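Bifunctional protein PutA (Bdellovibrio bacteriovorus, PDB 5UR2) probably oxidises L-proline to L-glutamate in two steps, uniting a flavin-dependent proline dehydrogenase and an NAD-dependent L-glutamate gamma-semialdehyde dehydrogenase in one chain. Local coordinates at residues B[288-291]-B[296-299]; B[339-342]-B[347-350]; B[503-508]-B[673-678]; B[512-517]-B[667-672]; B[70-75]-B[756-761]. One frame throughout, in Å; residues are numbered along the deposited sequence.

Interactions 1 and 2 are neighbours in the proline dehydrogenase barrel, each packing a helix on the strand that follows it; strands 298-302 and 349-353 lie side by side, and both contacts are buried and purely apolar. Interactions 3 and 4 belong to the aldehyde dehydrogenase part, where helix 671-684 and the turn before it meet the two outermost strands of one small mixed sheet. Only partly buried, they mix aromatic rings with charged groups. Interaction 5 stands apart: it joins the N-terminal region to the aldehyde dehydrogenase part through a buried histidine-aspartate bond and a bridging water, so its chemistry is polar although its place is interior.

Interaction 1: residues B[288-291]-B[296-299]; sequences EFAQ and PFWV
Phe297, at the foot of a barrel strand, turns its ring to helix 279-293, reaching Ala290 and Phe289 chiefly through CE1. The segment 296-299 enters with Pro296, whose CA is the closest to the helix backbone, 5.7 Å from the CA of Ala290; its CB is directed away from the helix, and a proline suits the turn that brings the chain from helix to strand. Phe297 comes next and carries the contact. Its CG sits in the crowded position between the backbone N and the carbonyl carbon (chi1 61°), which swings the ring back to the helix. There Phe297 CE1 lies 3.5 Å from Ala290 CB and 3.6 Å from Phe289 CD2, while Phe297 CZ is 3.9 Å from Phe289 CD2. The two side chains cross at about a right angle and their ring planes are inclined by 55°, an oblique aromatic pair with centroids 5.8 Å apart, in which Phe297 comes to the edge of the Phe289 ring. Alanine is the right size at 290, since its lone methyl lets the large ring come close to the helix. Phe253 stacks edge-to-face on Phe297, and Ile257 and Ile270 add to its apolar surroundings. Trp298 and Val299 follow in the strand: the indole turns to Phe235, while the valine side chain meets Ile272 and Ile348. Helix 279-293 joins strand 268-273 to strand 298-302, so the arrangement is the helix-on-strand packing of one right-handed beta-alpha-beta unit of the proline dehydrogenase TIM barrel.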
# COMPACT_ATOMS: atom_id res chain seq x y z
N GLU B 288 -28.36 -33.08 -40.07
CA GLU B 288 -27.60 -34.02 -40.88
C GLU B 288 -27.63 -35.41 -40.26
O GLU B 288 -27.84 -36.40 -40.95
CB GLU B 288 -26.15 -33.56 -41.04
CG GLU B 288 -25.99 -32.23 -41.74
CD GLU B 288 -26.63 -32.24 -43.13
OE1 GLU B 288 -26.04 -32.85 -44.05
OE2 GLU B 288 -27.73 -31.65 -43.28
N PHE B 289 -27.45 -35.47 -38.94
CA PHE B 289 -27.47 -36.75 -38.25
C PHE B 289 -28.84 -37.42 -38.37
O PHE B 289 -28.92 -38.63 -38.62
CB PHE B 289 -27.08 -36.54 -36.78
CG PHE B 289 -27.38 -37.71 -35.93
CD1 PHE B 289 -26.58 -38.83 -35.99
CD2 PHE B 289 -28.48 -37.71 -35.10
CE1 PHE B 289 -26.86 -39.92 -35.22
CE2 PHE B 289 -28.76 -38.80 -34.32
CZ PHE B 289 -27.96 -39.91 -34.38
N ALA B 290 -29.93 -36.65 -38.23
CA ALA B 290 -31.27 -37.23 -38.36
C ALA B 290 -31.45 -37.87 -39.73
O ALA B 290 -32.07 -38.93 -39.86
CB ALA B 290 -32.34 -36.16 -38.12
N GLN B 291 -30.91 -37.23 -40.76
CA GLN B 291 -31.00 -37.81 -42.10
C GLN B 291 -30.19 -39.10 -42.18
O GLN B 291 -30.70 -40.14 -42.61
CB GLN B 291 -30.52 -36.79 -43.13
CG GLN B 291 -30.87 -37.17 -44.54
CD GLN B 291 -30.05 -36.41 -45.55
OE1 GLN B 291 -29.05 -35.78 -45.21
NE2 GLN B 291 -30.47 -36.47 -46.82
N PRO B 296 -36.69 -40.01 -37.97
CA PRO B 296 -36.69 -38.73 -37.26
C PRO B 296 -36.60 -38.91 -35.75
O PRO B 296 -36.89 -39.97 -35.19
CB PRO B 296 -38.02 -38.10 -37.68
CG PRO B 296 -38.39 -38.82 -38.99
CD PRO B 296 -37.89 -40.21 -38.81
N PHE B 297 -36.14 -37.85 -35.10
CA PHE B 297 -36.29 -37.66 -33.66
C PHE B 297 -36.67 -36.20 -33.44
O PHE B 297 -36.74 -35.41 -34.39
CB PHE B 297 -35.01 -38.06 -32.92
CG PHE B 297 -33.82 -37.24 -33.31
CD1 PHE B 297 -33.03 -37.61 -34.39
CD2 PHE B 297 -33.49 -36.09 -32.60
CE1 PHE B 297 -31.94 -36.85 -34.75
CE2 PHE B 297 -32.40 -35.32 -32.97
CZ PHE B 297 -31.62 -35.69 -34.04
N TRP B 298 -36.87 -35.82 -32.19
CA TRP B 298 -37.39 -34.50 -31.85
C TRP B 298 -36.32 -33.60 -31.24
O TRP B 298 -35.42 -34.06 -30.54
CB TRP B 298 -38.57 -34.63 -30.88
CG TRP B 298 -39.79 -35.14 -31.53
CD1 TRP B 298 -40.00 -36.41 -31.99
CD2 TRP B 298 -40.98 -34.40 -31.82
NE1 TRP B 298 -41.25 -36.51 -32.53
CE2 TRP B 298 -41.88 -35.29 -32.45
CE3 TRP B 298 -41.38 -33.08 -31.60
CZ2 TRP B 298 -43.15 -34.91 -32.87
CZ3 TRP B 298 -42.65 -32.70 -32.02
CH2 TRP B 298 -43.52 -33.61 -32.65
N VAL B 299 -36.43 -32.29 -31.52
CA VAL B 299 -35.65 -31.27 -30.85
C VAL B 299 -36.60 -30.36 -30.09
O VAL B 299 -37.50 -29.75 -30.69
CB VAL B 299 -34.80 -30.45 -31.83
CG1 VAL B 299 -34.13 -29.30 -31.10
CG2 VAL B 299 -33.76 -31.32 -32.47

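Interaction 2: residues B[339-342]-B[347-350]; sequences KYLL and FIRP
Leu341 and Pro350 form the close side of this contact: Leu341 CB rests 3.8 Å from Pro350 CB, and the two side chains slide past each other in opposite directions. Leu342 adds a second grip on the same proline from another angle, its CD2 coming 3.8 Å from Pro350 CG as the side chains cross at about a right angle. Its CA-CB bond points away from the strand, yet with CG turned to the side of the backbone N (chi1 -72°) one methyl still returns to the pyrrolidine ring. A proline suits this position, since its compact, rigid ring presents CB and CG to two consecutive leucines of one helix turn. Next to it the methyls of Leu341 and Ile348 meet at ordinary van der Waals distance, Leu341 CD2 lying 4.0 Å from Ile348 CG2 and 4.1 Å from Ile348 CD1. Farther out, by contrast, the helix and the loop before the strand part company. Tyr340, partly exposed, lies against helix 279-293 at Val283, Lys284 and Thr287, and Phe347, likewise partly exposed, turns to Gln291 of that same helix. Arg349 points to the other face of the strand, where Asp185 and the Ala376 carbonyl hold its guanidinium. The alternation puts charge on one face and hydrocarbon on the other, so here helix 327-343 meets strand 349-353 through dispersion and the burial of apolar surface.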
# COMPACT_ATOMS: atom_id res chain seq x y z
N LYS B 339 -36.81 -21.67 -37.83
CA LYS B 339 -37.04 -21.73 -39.27
C LYS B 339 -36.30 -22.91 -39.89
O LYS B 339 -36.86 -23.64 -40.72
CB LYS B 339 -36.62 -20.41 -39.93
N TYR B 340 -35.04 -23.14 -39.47
CA TYR B 340 -34.25 -24.22 -40.05
C TYR B 340 -34.88 -25.59 -39.77
O TYR B 340 -35.03 -26.41 -40.68
CB TYR B 340 -32.81 -24.17 -39.52
CG TYR B 340 -31.87 -25.08 -40.29
CD1 TYR B 340 -31.24 -24.63 -41.45
CD2 TYR B 340 -31.62 -26.37 -39.87
CE1 TYR B 340 -30.38 -25.46 -42.16
CE2 TYR B 340 -30.76 -27.20 -40.57
CZ TYR B 340 -30.16 -26.75 -41.73
OH TYR B 340 -29.30 -27.58 -42.42
N LEU B 341 -35.25 -25.85 -38.51
CA LEU B 341 -35.88 -27.12 -38.17
C LEU B 341 -37.19 -27.31 -38.94
O LEU B 341 -37.47 -28.40 -39.44
CB LEU B 341 -36.12 -27.20 -36.67
CG LEU B 341 -34.87 -27.22 -35.78
CD1 LEU B 341 -35.18 -26.79 -34.36
CD2 LEU B 341 -34.23 -28.61 -35.78
N LEU B 342 -38.01 -26.25 -39.04
CA LEU B 342 -39.24 -26.34 -39.81
C LEU B 342 -38.95 -26.64 -41.27
O LEU B 342 -39.62 -27.49 -41.89
CB LEU B 342 -40.03 -25.03 -39.69
CG LEU B 342 -40.66 -24.81 -38.33
CD1 LEU B 342 -41.25 -23.40 -38.26
CD2 LEU B 342 -41.73 -25.90 -38.09
N PHE B 347 -37.18 -34.57 -41.65
CA PHE B 347 -36.14 -35.38 -41.01
C PHE B 347 -36.11 -35.25 -39.50
O PHE B 347 -35.64 -36.17 -38.82
CB PHE B 347 -34.76 -34.98 -41.54
CG PHE B 347 -34.61 -35.08 -43.02
CD1 PHE B 347 -34.58 -36.32 -43.65
CD2 PHE B 347 -34.49 -33.94 -43.80
CE1 PHE B 347 -34.43 -36.42 -45.02
CE2 PHE B 347 -34.33 -34.04 -45.18
CZ PHE B 347 -34.31 -35.28 -45.79
N ILE B 348 -36.54 -34.11 -38.96
CA ILE B 348 -36.35 -33.79 -37.56
C ILE B 348 -37.55 -32.96 -37.11
O ILE B 348 -38.04 -32.12 -37.86
CB ILE B 348 -34.99 -33.08 -37.38
CG1 ILE B 348 -34.57 -32.99 -35.90
CG2 ILE B 348 -34.96 -31.73 -38.13
CD1 ILE B 348 -33.11 -32.51 -35.73
N ARG B 349 -38.03 -33.20 -35.89
CA ARG B 349 -39.30 -32.61 -35.46
C ARG B 349 -39.05 -31.57 -34.38
O ARG B 349 -38.50 -31.89 -33.31
CB ARG B 349 -40.26 -33.69 -34.96
CG ARG B 349 -40.70 -34.68 -36.05
CD ARG B 349 -41.60 -34.03 -37.13
NE ARG B 349 -42.87 -33.53 -36.58
CZ ARG B 349 -43.94 -34.29 -36.38
NH1 ARG B 349 -43.92 -35.58 -36.68
NH2 ARG B 349 -45.05 -33.75 -35.86
N PRO B 350 -39.37 -30.30 -34.64
CA PRO B 350 -39.22 -29.29 -33.60
C PRO B 350 -40.42 -29.25 -32.67
O PRO B 350 -41.57 -29.47 -33.07
CB PRO B 350 -39.13 -27.98 -34.40
CG PRO B 350 -40.00 -28.27 -35.60
CD PRO B 350 -39.81 -29.73 -35.92

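Interaction 3: residues B[503-508]-B[673-678]; sequences NKELQS and VAWGLM
Glu505 reaches across to Trp675 with its carboxylate. Starting at CB, the side chain leaves the edge strand with CG anti to its own carbonyl carbon (chi1 -66°) and runs on extended; CB and CG pass the helix without touching it. Glu505 CD is the first to arrive, 3.8 Å from Trp675 CH2. Glu505 OE1 comes closer, 3.7 Å from Trp675 CH2, lying in the ring plane at the outer edge of the indole, whereas Glu505 OE2 stays 4.0 Å from Trp675 CH2. The carboxylate is turned almost perpendicular to the indole at whose edge it lies, the planes 84° apart. Its main partners are others: Lys679, one turn further along the helix, makes a salt bridge to OE2, and Asn498 ND2 donates a hydrogen bond to OE1. Trp675 suits its place by length, for its indole spans from the helix to the sheet rim, touching Val497 and Phe693 on the way. A lesser touch lies beside it, where Met678 CE is 4.0 Å from Asn503 OD1; the flexible thioether, bent at its second torsion (chi2 59°), otherwise packs on Val500 and Phe693. The contact joins edge strand 504-506 to helix 671-684 near the protein surface. Since the rim hydrogens of an indole carry a slight positive charge, a carboxylate oxygen at the edge is probably mildly favourable there, with the true charge balance left to Lys679.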
# COMPACT_ATOMS: atom_id res chain seq x y z
N ASN B 503 24.88 -20.53 -14.66
CA ASN B 503 24.40 -21.05 -15.94
C ASN B 503 25.28 -22.16 -16.50
O ASN B 503 25.23 -22.44 -17.71
CB ASN B 503 24.21 -19.94 -16.99
CG ASN B 503 23.00 -19.05 -16.69
OD1 ASN B 503 22.16 -19.40 -15.85
ND2 ASN B 503 22.88 -17.91 -17.39
N LYS B 504 26.08 -22.82 -15.66
CA LYS B 504 26.89 -23.97 -16.07
C LYS B 504 26.44 -25.22 -15.32
O LYS B 504 26.23 -25.17 -14.10
CB LYS B 504 28.39 -23.70 -15.85
CG LYS B 504 28.94 -22.59 -16.74
CD LYS B 504 30.28 -22.09 -16.23
N GLU B 505 26.29 -26.32 -16.04
CA GLU B 505 25.82 -27.56 -15.45
C GLU B 505 26.97 -28.29 -14.75
O GLU B 505 28.10 -28.34 -15.25
CB GLU B 505 25.18 -28.44 -16.53
CG GLU B 505 23.88 -27.82 -17.10
CD GLU B 505 23.14 -28.69 -18.15
OE1 GLU B 505 23.22 -29.94 -18.15
OE2 GLU B 505 22.42 -28.09 -18.99
N LEU B 506 26.69 -28.80 -13.55
CA LEU B 506 27.68 -29.49 -12.73
C LEU B 506 27.14 -30.83 -12.25
O LEU B 506 25.93 -31.06 -12.19
CB LEU B 506 28.08 -28.67 -11.49
CG LEU B 506 28.54 -27.25 -11.80
CD1 LEU B 506 28.76 -26.49 -10.50
CD2 LEU B 506 29.82 -27.34 -12.64
N GLN B 507 28.07 -31.72 -11.91
CA GLN B 507 27.75 -33.03 -11.37
C GLN B 507 28.47 -33.22 -10.04
O GLN B 507 29.51 -32.61 -9.79
CB GLN B 507 28.17 -34.10 -12.36
CG GLN B 507 27.16 -34.26 -13.43
CD GLN B 507 27.78 -34.70 -14.72
OE1 GLN B 507 27.86 -35.90 -15.01
NE2 GLN B 507 28.24 -33.73 -15.51
N SER B 508 27.91 -34.09 -9.20
CA SER B 508 28.54 -34.45 -7.95
C SER B 508 28.93 -35.92 -7.85
O SER B 508 29.81 -36.25 -7.05
CB SER B 508 27.62 -34.12 -6.76
OG SER B 508 26.54 -35.03 -6.72
N VAL B 673 10.78 -31.50 -11.79
CA VAL B 673 9.95 -30.32 -12.07
C VAL B 673 10.79 -29.05 -11.99
O VAL B 673 10.73 -28.19 -12.87
CB VAL B 673 8.75 -30.26 -11.10
CG1 VAL B 673 8.00 -28.93 -11.23
CG2 VAL B 673 7.80 -31.42 -11.35
N ALA B 674 11.58 -28.93 -10.93
CA ALA B 674 12.36 -27.71 -10.72
C ALA B 674 13.46 -27.57 -11.77
O ALA B 674 13.84 -26.44 -12.13
CB ALA B 674 12.94 -27.71 -9.32
N TRP B 675 13.99 -28.69 -12.25
CA TRP B 675 14.93 -28.67 -13.36
C TRP B 675 14.30 -28.02 -14.58
O TRP B 675 14.91 -27.16 -15.23
CB TRP B 675 15.39 -30.10 -13.62
CG TRP B 675 16.11 -30.44 -14.90
CD1 TRP B 675 15.61 -31.17 -15.94
CD2 TRP B 675 17.48 -30.16 -15.22
NE1 TRP B 675 16.58 -31.35 -16.91
CE2 TRP B 675 17.73 -30.74 -16.49
CE3 TRP B 675 18.51 -29.47 -14.57
CZ2 TRP B 675 18.98 -30.63 -17.12
CZ3 TRP B 675 19.75 -29.38 -15.20
CH2 TRP B 675 19.97 -29.95 -16.47
N GLY B 676 13.04 -28.37 -14.87
CA GLY B 676 12.32 -27.68 -15.92
C GLY B 676 12.23 -26.18 -15.68
O GLY B 676 12.39 -25.39 -16.61
N LEU B 677 11.99 -25.77 -14.42
CA LEU B 677 11.95 -24.34 -14.12
C LEU B 677 13.28 -23.67 -14.42
O LEU B 677 13.31 -22.58 -15.01
CB LEU B 677 11.54 -24.10 -12.66
CG LEU B 677 11.56 -22.63 -12.20
CD1 LEU B 677 10.53 -21.75 -12.93
CD2 LEU B 677 11.36 -22.50 -10.69
N MET B 678 14.39 -24.30 -14.03
CA MET B 678 15.70 -23.69 -14.26
C MET B 678 15.98 -23.53 -15.75
O MET B 678 16.55 -22.51 -16.18
CB MET B 678 16.79 -24.54 -13.59
CG MET B 678 18.18 -23.91 -13.64
SD MET B 678 18.22 -22.31 -12.86
CE MET B 678 19.73 -21.63 -13.54

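Interaction 4: residues B[512-517]-B[667-672]; sequences FDRVNP and AEQSTV
The turn leading into helix 671-684 of the Rossmann-type part receives Phe512 and Arg514, two side chains from the same face of edge strand 511-516. Phe512 meets Glu668: ring atom CE2 lies 3.5 Å from Glu668 O and 3.9 Å from Glu668 CB. At the next ring atom, Phe512 CZ comes 4.0 Å from Glu668 OE2, the ring and carboxylate planes being 39° apart. With CG between the backbone N and the carbonyl carbon (chi1 43°), the extended glutamate crosses Phe512 at about a right angle, and its CB offers hydrocarbon to the phenyl group at this partly exposed spot. Arg514 goes deeper. Bent at its second torsion (chi2 55°), it brings NE to Gln669 O at 2.9 Å, a weak bond because the N-H points well off the oxygen. Gln669 CB covers one face of the guanidinium, 3.9 Å above its plane. The stronger ties of this group run beyond the turn, where NH2 donates to the carbonyls of Glu582 and Val823, so a buried arginine is largely paid for by backbone oxygens. Gln669 in turn sends its NE2 to Asp824. The turn itself is tightened from within: Ala667 O accepts both Ser670 N and Thr671 OG1, the latter at 2.8 Å, from opposite faces of its plane. A type I turn followed at once by the first helical residues is the strand-turn-helix connection of a Rossmann-like fold, here between strand 661-665 and helix 671-684.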
# COMPACT_ATOMS: atom_id res chain seq x y z
N PHE B 512 20.57 -39.42 -6.57
CA PHE B 512 19.33 -39.80 -5.91
C PHE B 512 18.30 -40.22 -6.97
O PHE B 512 18.05 -39.47 -7.91
CB PHE B 512 18.79 -38.65 -5.07
CG PHE B 512 17.43 -38.91 -4.49
CD1 PHE B 512 17.27 -39.74 -3.39
CD2 PHE B 512 16.30 -38.33 -5.05
CE1 PHE B 512 16.03 -39.97 -2.85
CE2 PHE B 512 15.04 -38.56 -4.51
CZ PHE B 512 14.90 -39.39 -3.42
N ASP B 513 17.75 -41.43 -6.83
CA ASP B 513 16.76 -41.96 -7.76
C ASP B 513 15.36 -41.60 -7.28
O ASP B 513 14.96 -42.03 -6.19
CB ASP B 513 16.90 -43.47 -7.91
CG ASP B 513 18.15 -43.89 -8.69
OD1 ASP B 513 18.71 -43.08 -9.46
OD2 ASP B 513 18.56 -45.06 -8.57
N ARG B 514 14.61 -40.87 -8.10
CA ARG B 514 13.24 -40.46 -7.75
C ARG B 514 12.27 -41.29 -8.58
O ARG B 514 12.19 -41.14 -9.80
CB ARG B 514 13.06 -38.97 -7.99
CG ARG B 514 11.63 -38.49 -7.89
CD ARG B 514 10.97 -38.86 -6.56
NE ARG B 514 9.58 -38.38 -6.54
CZ ARG B 514 8.63 -38.83 -5.73
NH1 ARG B 514 8.89 -39.78 -4.85
NH2 ARG B 514 7.41 -38.32 -5.82
N VAL B 515 11.52 -42.17 -7.90
CA VAL B 515 10.63 -43.10 -8.59
C VAL B 515 9.29 -42.43 -8.89
O VAL B 515 8.90 -41.43 -8.29
CB VAL B 515 10.44 -44.40 -7.78
CG1 VAL B 515 11.78 -45.12 -7.56
CG2 VAL B 515 9.79 -44.09 -6.45
N ASN B 516 8.58 -43.01 -9.85
CA ASN B 516 7.23 -42.62 -10.17
C ASN B 516 6.33 -43.05 -9.02
O ASN B 516 6.21 -44.26 -8.76
CB ASN B 516 6.81 -43.27 -11.49
CG ASN B 516 5.39 -42.91 -11.91
OD1 ASN B 516 4.55 -42.55 -11.09
ND2 ASN B 516 5.13 -43.01 -13.20
N PRO B 517 5.72 -42.12 -8.28
CA PRO B 517 4.94 -42.52 -7.10
C PRO B 517 3.67 -43.29 -7.45
O PRO B 517 3.10 -43.92 -6.55
CB PRO B 517 4.62 -41.19 -6.42
CG PRO B 517 4.64 -40.18 -7.55
CD PRO B 517 5.74 -40.65 -8.47
N ALA B 667 12.85 -29.57 -3.47
CA ALA B 667 12.58 -30.82 -2.77
C ALA B 667 13.05 -32.02 -3.59
O ALA B 667 12.87 -32.07 -4.80
CB ALA B 667 11.09 -30.93 -2.47
N GLU B 668 13.63 -33.03 -2.91
CA GLU B 668 14.15 -34.20 -3.62
C GLU B 668 13.04 -34.94 -4.36
O GLU B 668 13.32 -35.68 -5.32
CB GLU B 668 14.85 -35.17 -2.65
CG GLU B 668 14.09 -35.39 -1.35
CD GLU B 668 14.79 -36.33 -0.38
OE1 GLU B 668 15.91 -35.97 0.06
OE2 GLU B 668 14.24 -37.41 -0.05
N GLN B 669 11.79 -34.79 -3.93
CA GLN B 669 10.69 -35.48 -4.58
C GLN B 669 10.29 -34.83 -5.89
O GLN B 669 9.69 -35.51 -6.74
CB GLN B 669 9.49 -35.52 -3.64
CG GLN B 669 9.73 -36.30 -2.36
CD GLN B 669 10.26 -35.43 -1.21
OE1 GLN B 669 10.75 -34.30 -1.42
NE2 GLN B 669 10.18 -35.97 0.02
N SER B 670 10.65 -33.57 -6.11
CA SER B 670 10.14 -32.82 -7.25
C SER B 670 11.24 -32.03 -7.96
O SER B 670 10.98 -30.97 -8.53
CB SER B 670 8.99 -31.91 -6.80
OG SER B 670 9.39 -31.02 -5.77
N THR B 671 12.47 -32.57 -8.00
CA THR B 671 13.56 -31.84 -8.63
C THR B 671 13.52 -31.91 -10.16
O THR B 671 13.98 -30.98 -10.82
CB THR B 671 14.89 -32.34 -8.08
OG1 THR B 671 14.94 -32.07 -6.67
CG2 THR B 671 16.07 -31.66 -8.77
N VAL B 672 12.94 -32.96 -10.74
CA VAL B 672 12.73 -32.94 -12.19
C VAL B 672 11.82 -31.77 -12.58
O VAL B 672 12.07 -31.07 -13.58
CB VAL B 672 12.16 -34.28 -12.69
CG1 VAL B 672 11.92 -34.23 -14.18
CG2 VAL B 672 13.12 -35.40 -12.37

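Interaction 5: residues B[70-75]-B[756-761]; sequences ARHLKE and DNDADL
A very short, almost perfectly straight hydrogen bond joins residues nearly seven hundred positions apart: His72 NE2 gives its N-H to Asp758 OD2 at 2.5 Å, with an angle of 178°. The oxygen lies in the imidazole plane and is met on its anti lone pair, away from OD1, while the carboxylate plane is turned 62° from the ring. At this resolution the exact length should not be overread. ND1 of the same ring bonds to the carbonyl of Glu68 one turn back, which fixes the ring's rotation; with both nitrogens facing acceptors, the histidine is probably positively charged, a good match for a buried aspartate. This His-carboxylate pair links helix 66-76 of the N-terminal region to the loop after strand 751-755 of the aldehyde dehydrogenase part. In that loop a type I turn from Asp756 to Ala759 carries Asp758 near its end, where the carboxylate is raised to the helix with CG between the backbone N and the carbonyl carbon (chi1 65°). Beside it an ordered water spans the interface, accepting from Arg71 NH2 at 2.8 Å and donating to Asp756 OD2 at 2.8 Å, with a weak third bond to Asp758 OD2. Arginine suits this spot through its many N-H groups: NH1 of Arg71 forms a salt bridge to Glu75 OE2 at 2.8 Å, and NH2 forms another to Glu68. Asp756 OD2 is held further by Ser909 and Asn914, and Asp756 OD1 accepts from Asn757 N at 2.7 Å. Farther along the loop, Asp760 forms a salt bridge with Arg977 of the second subunit.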
# COMPACT_ATOMS: atom_id res chain seq x y z
N ALA B 70 -38.13 -18.67 12.71
CA ALA B 70 -38.21 -17.30 13.20
C ALA B 70 -36.83 -16.65 13.28
O ALA B 70 -36.67 -15.47 12.95
CB ALA B 70 -38.89 -17.26 14.57
N ARG B 71 -35.82 -17.42 13.71
CA ARG B 71 -34.46 -16.89 13.75
C ARG B 71 -33.98 -16.50 12.35
O ARG B 71 -33.44 -15.41 12.14
CB ARG B 71 -33.51 -17.90 14.39
CG ARG B 71 -32.07 -17.38 14.47
CD ARG B 71 -31.11 -18.32 15.20
NE ARG B 71 -30.86 -19.59 14.52
CZ ARG B 71 -29.94 -19.78 13.56
NH1 ARG B 71 -29.19 -18.78 13.13
NH2 ARG B 71 -29.79 -20.98 13.03
N HIS B 72 -34.17 -17.39 11.36
CA HIS B 72 -33.74 -17.05 10.01
C HIS B 72 -34.50 -15.85 9.48
O HIS B 72 -33.92 -14.99 8.79
CB HIS B 72 -33.92 -18.25 9.07
CG HIS B 72 -32.86 -19.29 9.20
ND1 HIS B 72 -32.84 -20.21 10.22
CD2 HIS B 72 -31.76 -19.54 8.45
CE1 HIS B 72 -31.79 -21.00 10.08
NE2 HIS B 72 -31.12 -20.62 9.01
N LEU B 73 -35.79 -15.76 9.79
CA LEU B 73 -36.59 -14.63 9.34
C LEU B 73 -36.02 -13.31 9.87
O LEU B 73 -35.78 -12.37 9.10
CB LEU B 73 -38.04 -14.83 9.78
CG LEU B 73 -39.11 -14.11 8.97
CD1 LEU B 73 -39.04 -14.53 7.53
CD2 LEU B 73 -40.48 -14.42 9.53
N LYS B 74 -35.77 -13.25 11.18
CA LYS B 74 -35.21 -12.03 11.77
C LYS B 74 -33.87 -11.68 11.13
O LYS B 74 -33.60 -10.52 10.82
CB LYS B 74 -35.06 -12.20 13.29
N GLU B 75 -33.02 -12.69 10.91
CA GLU B 75 -31.69 -12.43 10.36
C GLU B 75 -31.76 -11.96 8.92
O GLU B 75 -30.97 -11.09 8.50
CB GLU B 75 -30.82 -13.67 10.46
CG GLU B 75 -30.56 -14.12 11.89
CD GLU B 75 -29.71 -15.37 11.93
OE1 GLU B 75 -29.00 -15.64 10.92
OE2 GLU B 75 -29.74 -16.09 12.94
N ASP B 756 -23.08 -26.11 9.30
CA ASP B 756 -24.23 -25.65 10.06
C ASP B 756 -25.44 -26.53 9.78
O ASP B 756 -25.49 -27.27 8.79
CB ASP B 756 -24.57 -24.20 9.70
CG ASP B 756 -25.35 -23.49 10.79
OD1 ASP B 756 -25.72 -24.15 11.79
OD2 ASP B 756 -25.61 -22.28 10.63
N ASN B 757 -26.44 -26.45 10.67
CA ASN B 757 -27.62 -27.30 10.54
C ASN B 757 -28.41 -27.02 9.26
O ASN B 757 -29.08 -27.91 8.74
CB ASN B 757 -28.52 -27.10 11.75
CG ASN B 757 -27.97 -27.80 12.97
OD1 ASN B 757 -27.43 -28.91 12.88
ND2 ASN B 757 -28.08 -27.14 14.11
N ASP B 758 -28.36 -25.78 8.75
CA ASP B 758 -29.10 -25.40 7.56
C ASP B 758 -28.25 -25.44 6.29
O ASP B 758 -28.64 -24.86 5.27
CB ASP B 758 -29.70 -24.01 7.75
CG ASP B 758 -28.63 -22.90 7.87
OD1 ASP B 758 -27.41 -23.18 7.77
OD2 ASP B 758 -29.02 -21.74 8.11
N ALA B 759 -27.10 -26.10 6.32
CA ALA B 759 -26.19 -26.05 5.18
C ALA B 759 -26.84 -26.65 3.94
O ALA B 759 -27.61 -27.62 4.01
CB ALA B 759 -24.88 -26.78 5.49
N ASP B 760 -26.53 -26.08 2.78
CA ASP B 760 -26.89 -26.70 1.51
C ASP B 760 -26.01 -27.92 1.34
O ASP B 760 -24.81 -27.80 1.07
CB ASP B 760 -26.69 -25.70 0.37
CG ASP B 760 -27.17 -26.23 -1.00
OD1 ASP B 760 -26.96 -27.42 -1.31
OD2 ASP B 760 -27.74 -25.42 -1.77
N LEU B 761 -26.59 -29.12 1.49
CA LEU B 761 -25.77 -30.33 1.56
C LEU B 761 -25.14 -30.68 0.21
O LEU B 761 -24.09 -31.33 0.19
CB LEU B 761 -26.61 -31.48 2.12
CG LEU B 761 -27.03 -31.18 3.57
CD1 LEU B 761 -27.83 -32.30 4.20
CD2 LEU B 761 -25.79 -30.93 4.40
O HOH W 1 -28.37 -22.03 10.91